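Long-range contacts in bacteriorhodopsin (PDB 6EYU), which probably pumps protons inward across the cell membrane, powered by light absorbed by its bound retinal: residues L38-F44 / D220-H225; I84-L88 / C212-Y216; L144-R149 / A162-L166. All coordinates share one frame; numbering follows the deposited sequence.

Contact 1: L38-F44 / D220-H225; sequences LDVPQKF and DMYLIH. With MUN ([(2~{S})-2,3-bis(oxidanyl)propyl] (~{E})-undec-2-enoate), chain L; MUN ([(2~{S})-2,3-bis(oxidanyl)propyl] (~{E})-undec-2-enoate), chain T.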
loop_
_atom_site.group_PDB
_atom_site.type_symbol
_atom_site.label_atom_id
_atom_site.label_comp_id
_atom_site.label_asym_id
_atom_site.label_seq_id
_atom_site.Cartn_x
_atom_site.Cartn_y
_atom_site.Cartn_z
ATOM N N LEU A 38 -3.337 -0.915 30.969
ATOM C CA LEU A 38 -4.486 -0.015 30.996
ATOM C C LEU A 38 -5.779 -0.770 30.699
ATOM O O LEU A 38 -6.853 -0.173 30.633
ATOM C CB LEU A 38 -4.303 1.111 29.976
ATOM C CG LEU A 38 -3.813 2.455 30.519
ATOM C CD1 LEU A 38 -2.928 2.266 31.742
ATOM C CD2 LEU A 38 -3.073 3.218 29.432
ATOM N N ASP A 39 -5.654 -2.064 30.423
ATOM C CA ASP A 39 -6.759 -2.838 29.867
ATOM C C ASP A 39 -7.370 -2.105 28.676
ATOM O O ASP A 39 -8.557 -1.779 28.676
ATOM C CB ASP A 39 -7.818 -3.100 30.938
ATOM C CG ASP A 39 -7.531 -4.353 31.744
ATOM O OD1 ASP A 39 -6.786 -4.257 32.743
ATOM O OD2 ASP A 39 -7.904 -5.451 31.281
ATOM N N VAL A 40 -6.489 -1.637 27.798
ATOM C CA VAL A 40 -6.879 -1.115 26.495
ATOM C C VAL A 40 -6.437 -2.096 25.415
ATOM O O VAL A 40 -5.360 -2.682 25.513
ATOM C CB VAL A 40 -6.197 0.240 26.225
ATOM C CG1 VAL A 40 -6.252 0.582 24.744
ATOM C CG2 VAL A 40 -6.830 1.338 27.065
ATOM N N PRO A 41 -7.269 -2.282 24.379
ATOM C CA PRO A 41 -6.959 -3.347 23.434
ATOM C C PRO A 41 -5.594 -3.172 22.778
ATOM O O PRO A 41 -5.281 -2.094 22.273
ATOM C CB PRO A 41 -8.075 -3.223 22.399
ATOM C CG PRO A 41 -9.236 -2.696 23.171
ATOM C CD PRO A 41 -8.678 -1.860 24.293
ATOM N N GLN A 42 -4.844 -4.265 22.686
ATOM C CA GLN A 42 -3.454 -4.213 22.251
ATOM C C GLN A 42 -3.333 -3.483 20.918
ATOM O O GLN A 42 -2.308 -2.868 20.628
ATOM C CB GLN A 42 -2.891 -5.630 22.121
ATOM C CG GLN A 42 -1.382 -5.688 21.947
ATOM C CD GLN A 42 -0.636 -5.045 23.100
ATOM O OE1 GLN A 42 -0.968 -5.260 24.265
ATOM N NE2 GLN A 42 0.408 -4.290 22.779
ATOM N N LYS A 43 -4.396 -3.534 20.121
ATOM C CA LYS A 43 -4.356 -3.002 18.763
ATOM C C LYS A 43 -4.047 -1.510 18.778
ATOM O O LYS A 43 -3.313 -1.011 17.925
ATOM C CB LYS A 43 -5.689 -3.252 18.051
ATOM C CG LYS A 43 -6.900 -2.684 18.774
ATOM C CD LYS A 43 -8.088 -2.542 17.835
ATOM C CE LYS A 43 -9.090 -3.669 18.027
ATOM N NZ LYS A 43 -10.305 -3.218 18.761
ATOM N N PHE A 44 -4.546 -0.817 19.797
ATOM C CA PHE A 44 -4.333 0.620 19.918
ATOM C C PHE A 44 -2.856 0.929 20.143
ATOM O O PHE A 44 -2.289 1.801 19.483
ATOM C CB PHE A 44 -5.168 1.186 21.068
ATOM C CG PHE A 44 -6.631 1.305 20.750
ATOM C CD1 PHE A 44 -7.073 2.247 19.835
ATOM C CD2 PHE A 44 -7.526 0.349 21.200
ATOM C CE1 PHE A 44 -8.400 2.292 19.450
ATOM C CE2 PHE A 44 -8.856 0.393 20.826
ATOM C CZ PHE A 44 -9.295 1.371 19.957
ATOM N N ASP A 220 -5.097 9.031 23.584
ATOM C CA ASP A 220 -6.124 8.132 23.071
ATOM C C ASP A 220 -6.332 6.960 24.022
ATOM O O ASP A 220 -7.465 6.596 24.338
ATOM C CB ASP A 220 -5.731 7.614 21.686
ATOM C CG ASP A 220 -6.699 6.577 21.154
ATOM O OD1 ASP A 220 -7.924 6.798 21.258
ATOM O OD2 ASP A 220 -6.237 5.583 20.556
ATOM N N MET A 221 -5.230 6.397 24.507
ATOM C CA MET A 221 -5.275 5.141 25.247
ATOM C C MET A 221 -5.714 5.386 26.686
ATOM O O MET A 221 -6.438 4.576 27.268
ATOM C CB MET A 221 -3.902 4.467 25.226
ATOM C CG MET A 221 -3.529 3.876 23.877
ATOM S SD MET A 221 -2.229 2.634 23.991
ATOM C CE MET A 221 -0.911 3.445 23.088
ATOM N N TYR A 222 -5.401 6.571 27.200
ATOM C CA TYR A 222 -5.801 6.946 28.552
ATOM C C TYR A 222 -7.276 7.340 28.601
ATOM O O TYR A 222 -7.979 7.020 29.560
ATOM C CB TYR A 222 -4.931 8.095 29.066
ATOM C CG TYR A 222 -3.681 7.641 29.788
ATOM C CD1 TYR A 222 -3.737 7.190 31.100
ATOM C CD2 TYR A 222 -2.446 7.654 29.152
ATOM C CE1 TYR A 222 -2.598 6.770 31.761
ATOM C CE2 TYR A 222 -1.303 7.231 29.804
ATOM C CZ TYR A 222 -1.384 6.793 31.108
ATOM O OH TYR A 222 -0.247 6.377 31.763
ATOM N N LEU A 223 -7.758 7.972 27.534
ATOM C CA LEU A 223 -9.155 8.388 27.458
ATOM C C LEU A 223 -10.077 7.173 27.411
ATOM O O LEU A 223 -11.106 7.138 28.088
ATOM C CB LEU A 223 -9.386 9.262 26.222
ATOM C CG LEU A 223 -9.730 10.728 26.498
ATOM C CD1 LEU A 223 -8.895 11.271 27.648
ATOM C CD2 LEU A 223 -9.531 11.568 25.245
ATOM N N ILE A 224 -9.751 6.223 26.541
ATOM C CA ILE A 224 -10.436 4.935 26.513
ATOM C C ILE A 224 -10.386 4.275 27.886
ATOM O O ILE A 224 -11.417 3.923 28.458
ATOM C CB ILE A 224 -9.788 3.987 25.488
ATOM C CG1 ILE A 224 -10.193 4.384 24.068
ATOM C CG2 ILE A 224 -10.186 2.545 25.771
ATOM C CD1 ILE A 224 -9.320 3.776 22.993
ATOM N N HIS A 225 -9.172 4.064 28.382
ATOM C CA HIS A 225 -8.965 3.515 29.715
ATOM C C HIS A 225 -9.906 4.165 30.726
ATOM O O HIS A 225 -10.730 3.491 31.343
ATOM C CB HIS A 225 -7.513 3.729 30.143
ATOM C CG HIS A 225 -7.239 3.352 31.564
ATOM N ND1 HIS A 225 -7.365 2.060 32.026
ATOM C CD2 HIS A 225 -6.737 4.072 32.595
ATOM C CE1 HIS A 225 -6.993 2.009 33.292
ATOM N NE2 HIS A 225 -6.608 3.217 33.662
HETATM C CAR MUN L . 7.872 11.407 25.073
HETATM C CAQ MUN L . 6.700 11.623 26.032
HETATM C CAP MUN L . 5.661 12.528 25.368
HETATM C CAO MUN L . 4.827 13.221 26.448
HETATM C CAN MUN L . 3.346 13.130 26.083
HETATM C CAM MUN L . 2.603 12.349 27.168
HETATM C CAK MUN L . 1.486 13.218 27.747
HETATM C CAH MUN L . 0.162 12.845 27.078
HETATM C CAF MUN L . -1.001 13.130 28.032
HETATM C CAC MUN L . -1.748 11.894 28.539
HETATM C CAA MUN L . -2.969 12.186 29.416
HETATM O OAD MUN L . -3.047 13.232 30.059
HETATM O OAB MUN L . -3.830 11.143 29.563
HETATM C CAE MUN L . -4.485 11.241 30.831
HETATM C CAG MUN L . -5.916 11.745 30.630
HETATM O OAJ MUN L . -6.398 11.317 29.354
HETATM C CAI MUN L . -6.814 11.180 31.731
HETATM O OAL MUN L . -6.568 9.779 31.876
HETATM C CAN MUN T . 8.238 10.285 33.450
HETATM C CAM MUN T . 6.748 10.621 33.533
HETATM C CAK MUN T . 6.035 9.572 34.390
HETATM C CAH MUN T . 4.553 9.932 34.512
HETATM C CAF MUN T . 3.784 8.742 35.095
HETATM C CAC MUN T . 2.337 9.035 35.511
HETATM C CAA MUN T . 1.419 7.815 35.628
HETATM O OAD MUN T . 1.880 6.673 35.580
HETATM O OAB MUN T . 0.148 8.095 36.026
HETATM C CAE MUN T . -0.781 7.663 35.027
HETATM C CAG MUN T . -1.570 6.459 35.546
HETATM O OAJ MUN T . -1.175 6.172 36.890
HETATM C CAI MUN T . -3.067 6.773 35.510
HETATM O OAL MUN T . -3.779 5.792 36.268
#

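Contact 2: I84-L88 / C212-Y216; sequences ILLAL and CKQVY. With RET (retinal), chain D; MUN ([(2~{S})-2,3-bis(oxidanyl)propyl] (~{E})-undec-2-enoate), chain M.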
loop_
_atom_site.group_PDB
_atom_site.type_symbol
_atom_site.label_atom_id
_atom_site.label_comp_id
_atom_site.label_asym_id
_atom_site.label_seq_id
_atom_site.Cartn_x
_atom_site.Cartn_y
_atom_site.Cartn_z
ATOM N N ILE A 84 -3.326 7.313 12.440
ATOM C CA ILE A 84 -3.940 8.235 13.386
ATOM C C ILE A 84 -5.462 8.159 13.305
ATOM O O ILE A 84 -6.143 8.107 14.329
ATOM C CB ILE A 84 -3.495 9.686 13.121
ATOM C CG1 ILE A 84 -2.122 9.939 13.747
ATOM C CG2 ILE A 84 -4.518 10.665 13.676
ATOM C CD1 ILE A 84 -1.325 11.022 13.052
ATOM N N LEU A 85 -5.978 8.030 12.087
ATOM C CA LEU A 85 -7.419 8.034 11.866
ATOM C C LEU A 85 -8.017 6.655 12.123
ATOM O O LEU A 85 -9.116 6.538 12.662
ATOM C CB LEU A 85 -7.738 8.480 10.438
ATOM C CG LEU A 85 -7.547 9.972 10.157
ATOM C CD1 LEU A 85 -8.088 10.328 8.780
ATOM C CD2 LEU A 85 -8.219 10.811 11.233
ATOM N N LEU A 86 -7.289 5.612 11.735
ATOM C CA LEU A 86 -7.639 4.252 12.130
ATOM C C LEU A 86 -7.905 4.192 13.630
ATOM O O LEU A 86 -8.905 3.626 14.072
ATOM C CB LEU A 86 -6.515 3.280 11.766
ATOM C CG LEU A 86 -6.844 1.804 11.993
ATOM C CD1 LEU A 86 -8.108 1.419 11.239
ATOM C CD2 LEU A 86 -5.680 0.918 11.580
ATOM N N ALA A 87 -7.007 4.790 14.404
ATOM C CA ALA A 87 -7.142 4.822 15.855
ATOM C C ALA A 87 -8.431 5.533 16.258
ATOM O O ALA A 87 -9.192 5.035 17.087
ATOM C CB ALA A 87 -5.941 5.520 16.476
ATOM N N LEU A 88 -8.615 6.742 15.741
ATOM C CA LEU A 88 -9.848 7.492 15.954
ATOM C C LEU A 88 -11.060 6.626 15.625
ATOM O O LEU A 88 -11.959 6.459 16.449
ATOM C CB LEU A 88 -9.856 8.748 15.079
ATOM C CG LEU A 88 -10.616 9.963 15.615
ATOM C CD1 LEU A 88 -10.720 9.928 17.132
ATOM C CD2 LEU A 88 -9.940 11.245 15.152
ATOM N N CYS A 212 0.302 15.370 17.421
ATOM C CA CYS A 212 -0.646 14.550 16.668
ATOM C C CYS A 212 -0.262 13.072 16.699
ATOM O O CYS A 212 -1.030 12.213 16.266
ATOM C CB CYS A 212 -0.734 15.031 15.219
ATOM S SG CYS A 212 -1.327 16.729 15.034
ATOM N N LYS A 213 0.950 12.788 17.165
ATOM C CA LYS A 213 1.461 11.422 17.219
ATOM C C LYS A 213 1.866 11.059 18.654
ATOM O O LYS A 213 1.183 10.282 19.321
ATOM C CB LYS A 213 2.654 11.275 16.272
ATOM C CG LYS A 213 2.210 11.480 14.821
ATOM C CD LYS A 213 3.381 11.332 13.848
ATOM C CE LYS A 213 2.908 11.507 12.401
ATOM N NZ LYS A 213 2.824 12.939 12.078
ATOM N N GLN A 214 2.971 11.631 19.122
ATOM C CA GLN A 214 3.509 11.290 20.436
ATOM C C GLN A 214 2.467 11.529 21.524
ATOM O O GLN A 214 2.092 10.610 22.251
ATOM C CB GLN A 214 4.766 12.112 20.730
ATOM C CG GLN A 214 6.056 11.465 20.252
ATOM C CD GLN A 214 6.598 12.106 18.989
ATOM O OE1 GLN A 214 7.779 12.443 18.909
ATOM N NE2 GLN A 214 5.742 12.249 17.985
ATOM N N VAL A 215 1.961 12.757 21.590
ATOM C CA VAL A 215 0.973 13.127 22.598
ATOM C C VAL A 215 -0.330 12.365 22.383
ATOM O O VAL A 215 -0.971 11.930 23.339
ATOM C CB VAL A 215 0.676 14.638 22.556
ATOM C CG1 VAL A 215 -0.458 14.983 23.510
ATOM C CG2 VAL A 215 1.927 15.434 22.894
ATOM N N TYR A 216 -0.705 12.190 21.119
ATOM C CA TYR A 216 -2.033 11.699 20.772
ATOM C C TYR A 216 -2.185 10.234 21.168
ATOM O O TYR A 216 -3.236 9.818 21.653
ATOM C CB TYR A 216 -2.279 11.861 19.271
ATOM C CG TYR A 216 -3.422 11.026 18.739
ATOM C CD1 TYR A 216 -4.736 11.331 19.069
ATOM C CD2 TYR A 216 -3.204 10.074 17.750
ATOM C CE1 TYR A 216 -5.795 10.649 18.500
ATOM C CE2 TYR A 216 -4.256 9.388 17.173
ATOM C CZ TYR A 216 -5.548 9.676 17.555
ATOM O OH TYR A 216 -6.597 8.982 16.997
HETATM C C1 RET D . -1.140 18.598 2.746
HETATM C C2 RET D . -1.154 18.793 1.227
HETATM C C3 RET D . -2.033 19.975 0.819
HETATM C C4 RET D . -3.492 19.690 1.162
HETATM C C5 RET D . -3.612 19.103 2.568
HETATM C C6 RET D . -2.570 18.625 3.305
HETATM C C7 RET D . -2.817 18.131 4.646
HETATM C C8 RET D . -1.808 17.602 5.393
HETATM C C9 RET D . -2.107 17.024 6.678
HETATM C C10 RET D . -1.096 16.514 7.487
HETATM C C11 RET D . -1.273 16.001 8.790
HETATM C C12 RET D . -0.073 15.497 9.281
HETATM C C13 RET D . 0.092 14.795 10.495
HETATM C C14 RET D . 1.357 14.322 10.869
HETATM C C15 RET D . 1.646 13.528 11.976
HETATM C C16 RET D . -0.531 17.237 3.087
HETATM C C17 RET D . -0.339 19.716 3.416
HETATM C C18 RET D . -5.003 19.075 3.204
HETATM C C19 RET D . -3.552 17.010 7.180
HETATM C C20 RET D . -1.109 14.574 11.417
HETATM C CAN MUN M . -2.319 3.310 4.076
HETATM C CAM MUN M . -2.039 2.818 5.497
HETATM C CAK MUN M . -2.908 1.593 5.796
HETATM C CAH MUN M . -2.043 0.516 6.455
HETATM C CAF MUN M . -2.910 -0.648 6.952
HETATM C CAC MUN M . -4.157 -0.288 7.769
HETATM C CAA MUN M . -5.186 -1.415 7.917
HETATM O OAD MUN M . -4.933 -2.555 7.522
HETATM O OAB MUN M . -6.283 -1.100 8.660
HETATM C CAE MUN M . -7.421 -1.806 8.155
HETATM C CAG MUN M . -8.011 -2.690 9.256
HETATM O OAJ MUN M . -7.352 -2.414 10.495
HETATM C CAI MUN M . -9.507 -2.399 9.397
HETATM O OAL MUN M . -10.127 -3.442 10.155
#

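Contact 3: L144-R149 / A162-L166; sequences LAKPFR and AYKIL. With MUN ([(2~{S})-2,3-bis(oxidanyl)propyl] (~{E})-undec-2-enoate), chain B.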
loop_
_atom_site.group_PDB
_atom_site.type_symbol
_atom_site.label_atom_id
_atom_site.label_comp_id
_atom_site.label_asym_id
_atom_site.label_seq_id
_atom_site.Cartn_x
_atom_site.Cartn_y
_atom_site.Cartn_z
ATOM N N LEU A 144 -15.592 12.435 10.544
ATOM C CA LEU A 144 -15.348 12.455 11.980
ATOM C C LEU A 144 -16.523 13.090 12.713
ATOM O O LEU A 144 -16.905 12.641 13.793
ATOM C CB LEU A 144 -14.069 13.233 12.289
ATOM C CG LEU A 144 -12.769 12.610 11.780
ATOM C CD1 LEU A 144 -11.577 13.429 12.247
ATOM C CD2 LEU A 144 -12.650 11.166 12.242
ATOM N N ALA A 145 -16.963 14.240 12.214
ATOM C CA ALA A 145 -17.864 15.101 12.970
ATOM C C ALA A 145 -19.252 14.478 13.079
ATOM O O ALA A 145 -19.975 14.722 14.045
ATOM C CB ALA A 145 -17.948 16.473 12.320
ATOM N N LYS A 146 -19.624 13.677 12.085
ATOM C CA LYS A 146 -20.988 13.169 11.993
ATOM C C LYS A 146 -21.032 11.653 12.162
ATOM O O LYS A 146 -21.253 11.157 13.268
ATOM C CB LYS A 146 -21.619 13.566 10.657
ATOM C CG LYS A 146 -22.826 12.726 10.273
ATOM C CD LYS A 146 -24.126 13.398 10.684
ATOM C CE LYS A 146 -25.003 13.696 9.478
ATOM N N PRO A 147 -20.950 10.913 11.045
ATOM C CA PRO A 147 -21.232 9.480 11.067
ATOM C C PRO A 147 -20.410 8.732 12.112
ATOM O O PRO A 147 -20.947 7.888 12.828
ATOM C CB PRO A 147 -20.863 9.013 9.652
ATOM C CG PRO A 147 -20.047 10.112 9.058
ATOM C CD PRO A 147 -20.507 11.374 9.719
ATOM N N PHE A 148 -19.141 9.100 12.257
ATOM C CA PHE A 148 -18.289 8.494 13.274
ATOM C C PHE A 148 -18.735 8.917 14.668
ATOM O O PHE A 148 -18.758 8.106 15.593
ATOM C CB PHE A 148 -16.827 8.882 13.053
ATOM C CG PHE A 148 -16.081 7.934 12.160
ATOM C CD1 PHE A 148 -15.649 6.710 12.645
ATOM C CD2 PHE A 148 -16.018 8.163 10.795
ATOM C CE1 PHE A 148 -15.066 5.781 11.805
ATOM C CE2 PHE A 148 -15.439 7.238 9.948
ATOM C CZ PHE A 148 -14.956 6.048 10.454
ATOM N N ARG A 149 -19.225 10.148 14.774
ATOM C CA ARG A 149 -19.736 10.660 16.038
ATOM C C ARG A 149 -21.002 9.916 16.445
ATOM O O ARG A 149 -21.173 9.552 17.609
ATOM C CB ARG A 149 -20.029 12.154 15.918
ATOM C CG ARG A 149 -20.636 12.766 17.168
ATOM C CD ARG A 149 -21.387 14.044 16.839
ATOM N NE ARG A 149 -22.752 14.028 17.352
ATOM C CZ ARG A 149 -23.299 15.026 18.039
ATOM N NH1 ARG A 149 -24.568 14.958 18.416
ATOM N NH2 ARG A 149 -22.578 16.098 18.337
ATOM N N ALA A 162 -14.981 10.263 25.166
ATOM C CA ALA A 162 -13.606 10.026 24.742
ATOM C C ALA A 162 -13.437 10.359 23.265
ATOM O O ALA A 162 -12.558 11.135 22.890
ATOM C CB ALA A 162 -13.216 8.579 25.007
ATOM N N TYR A 163 -14.287 9.772 22.428
ATOM C CA TYR A 163 -14.176 9.940 20.984
ATOM C C TYR A 163 -14.274 11.415 20.607
ATOM O O TYR A 163 -13.443 11.931 19.858
ATOM C CB TYR A 163 -15.269 9.146 20.267
ATOM C CG TYR A 163 -15.388 9.473 18.795
ATOM C CD1 TYR A 163 -14.487 8.948 17.877
ATOM C CD2 TYR A 163 -16.264 10.457 18.357
ATOM C CE1 TYR A 163 -14.490 9.356 16.558
ATOM C CE2 TYR A 163 -16.278 10.868 17.038
ATOM C CZ TYR A 163 -15.392 10.310 16.141
ATOM O OH TYR A 163 -15.420 10.696 14.821
ATOM N N LYS A 164 -15.283 12.094 21.144
ATOM C CA LYS A 164 -15.589 13.460 20.735
ATOM C C LYS A 164 -14.449 14.405 21.104
ATOM O O LYS A 164 -14.109 15.308 20.340
ATOM C CB LYS A 164 -16.890 13.934 21.386
ATOM C CG LYS A 164 -18.142 13.310 20.791
ATOM C CD LYS A 164 -19.362 14.190 21.008
ATOM C CE LYS A 164 -20.116 13.798 22.270
ATOM N NZ LYS A 164 -21.303 12.949 21.974
ATOM N N ILE A 165 -13.839 14.171 22.261
ATOM C CA ILE A 165 -12.647 14.911 22.659
ATOM C C ILE A 165 -11.526 14.705 21.647
ATOM O O ILE A 165 -11.009 15.665 21.076
ATOM C CB ILE A 165 -12.147 14.471 24.047
ATOM C CG1 ILE A 165 -13.024 15.078 25.144
ATOM C CG2 ILE A 165 -10.697 14.888 24.244
ATOM C CD1 ILE A 165 -13.093 14.241 26.402
ATOM N N LEU A 166 -11.188 13.444 21.395
ATOM C CA LEU A 166 -10.119 13.111 20.461
ATOM C C LEU A 166 -10.423 13.669 19.075
ATOM O O LEU A 166 -9.562 14.273 18.436
ATOM C CB LEU A 166 -9.937 11.594 20.381
ATOM C CG LEU A 166 -9.187 10.957 21.552
ATOM C CD1 LEU A 166 -9.528 9.479 21.664
ATOM C CD2 LEU A 166 -7.687 11.154 21.399
HETATM C CAP MUN B . -16.684 23.530 6.908
HETATM C CAO MUN B . -17.419 22.320 7.488
HETATM C CAN MUN B . -16.808 21.035 6.925
HETATM C CAM MUN B . -17.045 19.887 7.909
HETATM C CAK MUN B . -18.548 19.685 8.100
HETATM C CAH MUN B . -18.896 19.725 9.591
HETATM C CAF MUN B . -20.162 18.891 9.828
HETATM C CAC MUN B . -20.614 18.731 11.286
HETATM C CAA MUN B . -22.073 18.300 11.478
HETATM O OAD MUN B . -22.756 17.950 10.514
HETATM O OAB MUN B . -22.461 18.140 12.772
HETATM C CAE MUN B . -23.860 17.836 12.818
HETATM C CAG MUN B . -24.107 16.685 13.796
HETATM O OAJ MUN B . -24.275 17.210 15.116
HETATM C CAI MUN B . -25.371 15.926 13.385
HETATM O OAL MUN B . -25.837 15.142 14.486
#

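Contact 1: L38-F44 / D220-H225
The tight turn joining helix 14-38 to helix 42-63 packs against the last transmembrane helix, 198-230, chiefly through L38, V40 and F44, which meet M221, I224 and H225. L38 serves twice. Its carbonyl O accepts from H225 ND1 at 2.7 Å, a bent bond with an N-H...O angle of 134°, the acceptor lying 30° out of the imidazole plane. Its branch then covers two rings: CG stands 3.8 Å from the centroid of the H225 ring, and CD2 lies over the centre of the Y222 ring, 4.2 Å from that centroid. H225 reaches the carbonyl because CG is anti to the backbone N (chi1 173°). In this seven-helix rhodopsin fold the turn between the first two transmembrane helices is held to the seventh transmembrane helix at one end of the bundle. V40 CG2 lies 3.3 Å from M221 O and 3.8 Å from I224 CG2. I224 CD1 makes a CH-pi contact over the centre of one face of the F44 ring, 3.9 Å from its centroid, while D220 OD2, hydrogen-bonded to H48, comes within 3.5 Å of F44 CD1. Replacing Y222 by an alanine would probably leave L38 CD2 without the ring face it rests on and open a gap beside the two monoacylglycerols touching this ring. M221 CG meets F44 CB at 4.2 Å.

Contact 2: I84-L88 / C212-Y216
Y216 reaches from helix 198-230 across to helix 72-93, its ring passing beside I84 so that the phenol OH bonds to a backbone carbonyl. With CG anti to the backbone N (chi1 163°), the ring extends over a gap that the segment axes leave at 11.9 Å. Its OH donates to I84 O at 2.8 Å. The C=O...O angle of 149° and a donor tilt of 19° from the carbonyl plane indicate a well-directed bond, and the carbonyl lies at the ring's edge. That same oxygen also takes the helical bond from L88 N, so two donors grip it. I84 and the phenol ring cross obliquely, I84 CG2 touching Y216 CE2 at 3.7 Å, and A87 CB comes within 3.6 Å of the Y216 OH. The ring of H48 meets that of Y216 with the planes steeply inclined. The other branch of I84 turns toward the chromophore: CD1 lies 3.4 Å from C212 O, in the wider pi-type turn of residues 212-214, and 3.9 Å from the C20 methyl of retinal. C212 CB is near the same methyl, at 3.8 Å. K213 runs out extended until a bend at its last torsion carries NZ to retinal C15, a covalent bond of 1.3 Å. This is the retinal Schiff-base site of the microbial rhodopsins, its lysine carried by the seventh transmembrane helix and flanked by the third.

Contact 3: L144-R149 / A162-L166
Polar contact between the two segments centres on Y163, whose hydroxyl is directed at the L144 carbonyl. The distance from Y163 OH to L144 O is 2.7 Å, and L144 O lies at the ring edge, in its plane, which is consistent with a bond from Y163 OH; the hydroxyl is modelled too close to a neighbour, so its exact place is less sure. The torsion that sets CG opposite the backbone N (chi1 169°) swings the ring out from helix 157-183 toward the break between helices 128-145 and 147-152. Here K146 leaves helical geometry ahead of P147, and F148 N stands 4.5 Å from L144 O, longer than a regular helical bond. A second polar atom, F148 O, is over one face of the Y163 ring, displaced toward the rim.

Apolar contacts surround this point. F148 CB meets Y163 CZ at 3.7 Å, and R149 CA lies 3.6 Å from Y163 CE2. Y163 also packs against L88 and A92 of helix 72-93, which places the ring between the kinked pair of helices and the bundle interior.

Charge gathers on the outer side. The aliphatic parts of R149 and K164 run near each other, with CG of R149 4.3 Å from CD of K164, and both R149 NE and K164 NZ form salt bridges to E153 OE2. A monoacylglycerol oxygen, OAJ, lies over one face of the R149 guanidinium, 3.8 Å from its CZ.

Because E153 takes both cations, the 5.0 Å separation of R149 NE from K164 NZ is probably tolerated by the shared carboxylate, while the buried tyrosine probably offers a donor to a carbonyl at the helix break.

Contact 2 is core, centred about 6 Å from the centre of the chain, with every touching residue buried. Contact 1, centred about 18 Å from it, is still largely buried; contact 3, at about 16 Å, pairs a buried tyrosine with a charged rim where K164 is exposed. Contacts 1 and 2 share helix 198-230; L166 of contact 3 packs on both, its CD2 3.5 Å from Y216 CE1. A side-chain donor reaches a backbone carbonyl in each: an imidazole at an interhelical turn in contact 1, a phenol beside the bound chromophore in contact 2 and, less surely placed, a phenol near exposed or partly exposed charged groups in contact 3. All three have a monoacylglycerol nearby.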